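Local structure of autoinducer 2-binding protein LsrB (Clostridium saccharobutylicum DSM 13864, 6DSP) at residues D110-V113 with V117-V120. The protein binds the quorum-sensing signal autoinducer-2, held here as a methylated tetrahydroxytetrahydrofuran, and is a receptor of the bacterial solute-binding protein 2 family. Sequence-based numbering, arbitrary orientation.
Sequences DSDV and VRKV. With PAV ((2R,4S)-2-methyl-2,3,3,4-tetrahydroxytetrahydrofuran), chain C.
Asp-112 and Arg-118 form a bidentate salt bridge within one loop. The arginine presents its side: NE meets Asp-112 OD1 at 2.8 Å and NH2 meets Asp-112 OD2, also at 2.8 Å. Each carboxylate oxygen uses its syn lone pair. Both bonds are nearly straight, at 171° and 173°. The carboxylate and guanidinium are nearly coplanar, which suits a pairing of two flat groups edge to edge. Asp-112 OD1 also accepts a bond from Thr-108 OG1 and a weak one from Val-113 N, so several donors fix the carboxylate. Arg-118 NH2 has a second acceptor in Asn-312 OD1.

Apolar contact runs beside the ion pair. Val-113 CG2 touches Arg-118 CG at 3.6 Å and Val-117 CG2 at 3.8 Å. The arginine chain bends at chi2 (86°), and its CB and CG run past Val-113, in the opposite direction, before the guanidinium meets Asp-112. Val-92 and Leu-96 of helix 89-101 pack on Val-113.

The loop links the parallel strands 105-109 and 120-123, neighbours in one of the two lobes of the periplasmic-binding-protein fold.

The start of the loop, at Asp-110, lies in the autoinducer-2 pocket. Asp-110 accepts two hydrogen bonds from ligand hydroxyls, PAV O3 to Asp-110 OD1 and PAV O4 to Asp-110 OD2, each 2.6 Å. Ser-85 OG and Gln-124 NE2 also bond to this carboxylate, and Asp-167 of the pocket bonds to the same ligand.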
ATOM      1  N   ASP A 110      -1.695   6.050   1.743  1.00 11.09           N
ATOM      2  CA  ASP A 110      -1.397   4.767   1.092  1.00 10.90           C
ATOM      3  C   ASP A 110      -0.737   4.943  -0.272  1.00 11.41           C
ATOM      4  O   ASP A 110       0.455   4.646  -0.418  1.00 12.62           O
ATOM      5  CB  ASP A 110      -2.650   3.879   1.060  1.00 10.55           C
ATOM      6  CG  ASP A 110      -2.413   2.556   0.375  1.00 11.03           C
ATOM      7  OD1 ASP A 110      -1.389   1.906   0.704  1.00 11.76           O
ATOM      8  OD2 ASP A 110      -3.287   2.130  -0.438  1.00 11.66           O
ATOM      9  N   SER A 111      -1.455   5.466  -1.263  1.00 11.07           N
ATOM     10  CA  SER A 111      -0.891   5.722  -2.588  1.00 10.79           C
ATOM     11  C   SER A 111      -1.191   7.158  -3.000  1.00 11.08           C
ATOM     12  O   SER A 111      -2.365   7.554  -3.110  1.00 11.51           O
ATOM     13  CB  SER A 111      -1.429   4.741  -3.631  1.00 11.30           C
ATOM     14  OG  SER A 111      -0.700   4.984  -4.827  1.00 12.97           O
ATOM     15  N   ASP A 112      -0.134   7.925  -3.218  1.00 11.00           N
ATOM     16  CA  ASP A 112      -0.211   9.369  -3.351  1.00 11.16           C
ATOM     17  C   ASP A 112      -0.656   9.784  -4.759  1.00 11.77           C
ATOM     18  O   ASP A 112      -0.803   8.957  -5.678  1.00 12.35           O
ATOM     19  CB  ASP A 112       1.177   9.961  -3.062  1.00 11.41           C
ATOM     20  CG  ASP A 112       1.127  11.365  -2.455  1.00 12.12           C
ATOM     21  OD1 ASP A 112       0.044  12.008  -2.353  1.00 11.78           O
ATOM     22  OD2 ASP A 112       2.213  11.831  -2.075  1.00 13.62           O
ATOM     23  N   VAL A 113      -0.921  11.087  -4.886  1.00 11.91           N
ATOM     24  CA  VAL A 113      -1.188  11.715  -6.178  1.00 11.85           C
ATOM     25  C   VAL A 113      -0.135  12.801  -6.415  1.00 12.32           C
ATOM     26  O   VAL A 113       0.790  12.964  -5.607  1.00 13.57           O
ATOM     27  CB  VAL A 113      -2.617  12.307  -6.236  1.00 11.94           C
ATOM     28  CG1 VAL A 113      -3.621  11.223  -5.986  1.00 13.13           C
ATOM     29  CG2 VAL A 113      -2.759  13.429  -5.197  1.00 12.95           C
ATOM     30  N   VAL A 117      -1.772  18.717  -5.883  1.00 13.87           N
ATOM     31  CA  VAL A 117      -3.228  18.667  -5.772  1.00 13.76           C
ATOM     32  C   VAL A 117      -3.693  18.004  -4.482  1.00 13.74           C
ATOM     33  O   VAL A 117      -4.868  17.661  -4.352  1.00 14.73           O
ATOM     34  CB  VAL A 117      -3.912  18.068  -7.015  1.00 14.20           C
ATOM     35  CG1 VAL A 117      -3.472  18.822  -8.265  1.00 15.64           C
ATOM     36  CG2 VAL A 117      -3.646  16.579  -7.166  1.00 13.97           C
ATOM     37  N   ARG A 118      -2.809  17.842  -3.499  1.00 13.80           N
ATOM     38  CA  ARG A 118      -3.243  17.439  -2.165  1.00 13.29           C
ATOM     39  C   ARG A 118      -2.354  18.130  -1.134  1.00 13.33           C
ATOM     40  O   ARG A 118      -1.234  18.561  -1.437  1.00 14.70           O
ATOM     41  CB  ARG A 118      -3.178  15.910  -2.001  1.00 13.46           C
ATOM     42  CG  ARG A 118      -1.757  15.246  -2.296  1.00 14.89           C
ATOM     43  CD  ARG A 118      -0.918  15.292  -1.076  1.00 15.46           C
ATOM     44  NE  ARG A 118       0.357  14.585  -1.292  1.00 14.55           N
ATOM     45  CZ  ARG A 118       1.530  15.126  -0.974  1.00 13.53           C
ATOM     46  NH1 ARG A 118       1.597  16.360  -0.457  1.00 15.52           N
ATOM     47  NH2 ARG A 118       2.615  14.406  -1.126  1.00 13.93           N
ATOM     48  N   LYS A 119      -2.847  18.211   0.100  1.00 13.17           N
ATOM     49  CA  LYS A 119      -2.135  18.908   1.168  1.00 13.56           C
ATOM     50  C   LYS A 119      -1.159  17.992   1.897  1.00 14.35           C
ATOM     51  O   LYS A 119       0.041  18.229   1.879  1.00 17.57           O
ATOM     52  CB  LYS A 119      -3.105  19.626   2.132  1.00 14.72           C
ATOM     53  CG  LYS A 119      -4.078  20.606   1.429  1.00 17.37           C
ATOM     54  CD  LYS A 119      -3.408  21.376   0.295  1.00 20.74           C
ATOM     55  CE  LYS A 119      -2.350  22.338   0.773  1.00 22.18           C
ATOM     56  NZ  LYS A 119      -1.640  23.075  -0.384  1.00 23.63           N
ATOM     57  N   VAL A 120      -1.646  16.930   2.491  1.00 12.96           N
ATOM     58  CA  VAL A 120      -0.811  16.003   3.234  1.00 13.45           C
ATOM     59  C   VAL A 120      -1.083  14.598   2.719  1.00 12.33           C
ATOM     60  O   VAL A 120      -2.235  14.229   2.433  1.00 12.99           O
ATOM     61  CB  VAL A 120      -1.138  16.063   4.739  1.00 15.16           C
ATOM     62  CG1 VAL A 120      -0.418  14.957   5.519  1.00 16.59           C
ATOM     63  CG2 VAL A 120      -0.748  17.428   5.299  1.00 16.54           C
TER
HETATM   64  O2  PAV C 401       0.488  -3.234  -0.913  1.00 16.29           O
HETATM   65  C2  PAV C 401      -0.769  -2.624  -0.554  1.00 12.17           C
HETATM   66  C1  PAV C 401      -1.267  -3.062   0.842  1.00 16.09           C
HETATM   67  O5  PAV C 401      -1.777  -3.293  -1.496  1.00 11.84           O
HETATM   68  C5  PAV C 401      -2.827  -2.436  -1.626  1.00 12.63           C
HETATM   69  C4  PAV C 401      -2.428  -1.102  -0.969  1.00 13.53           C
HETATM   70  O4  PAV C 401      -2.796  -0.006  -1.801  1.00 12.39           O
HETATM   71  C3  PAV C 401      -0.918  -1.286  -0.788  1.00 12.52           C
HETATM   72  O3  PAV C 401      -0.461  -0.544   0.310  1.00 13.45           O
HETATM   73  O13 PAV C 401      -0.239  -0.927  -1.970  1.00 12.53           O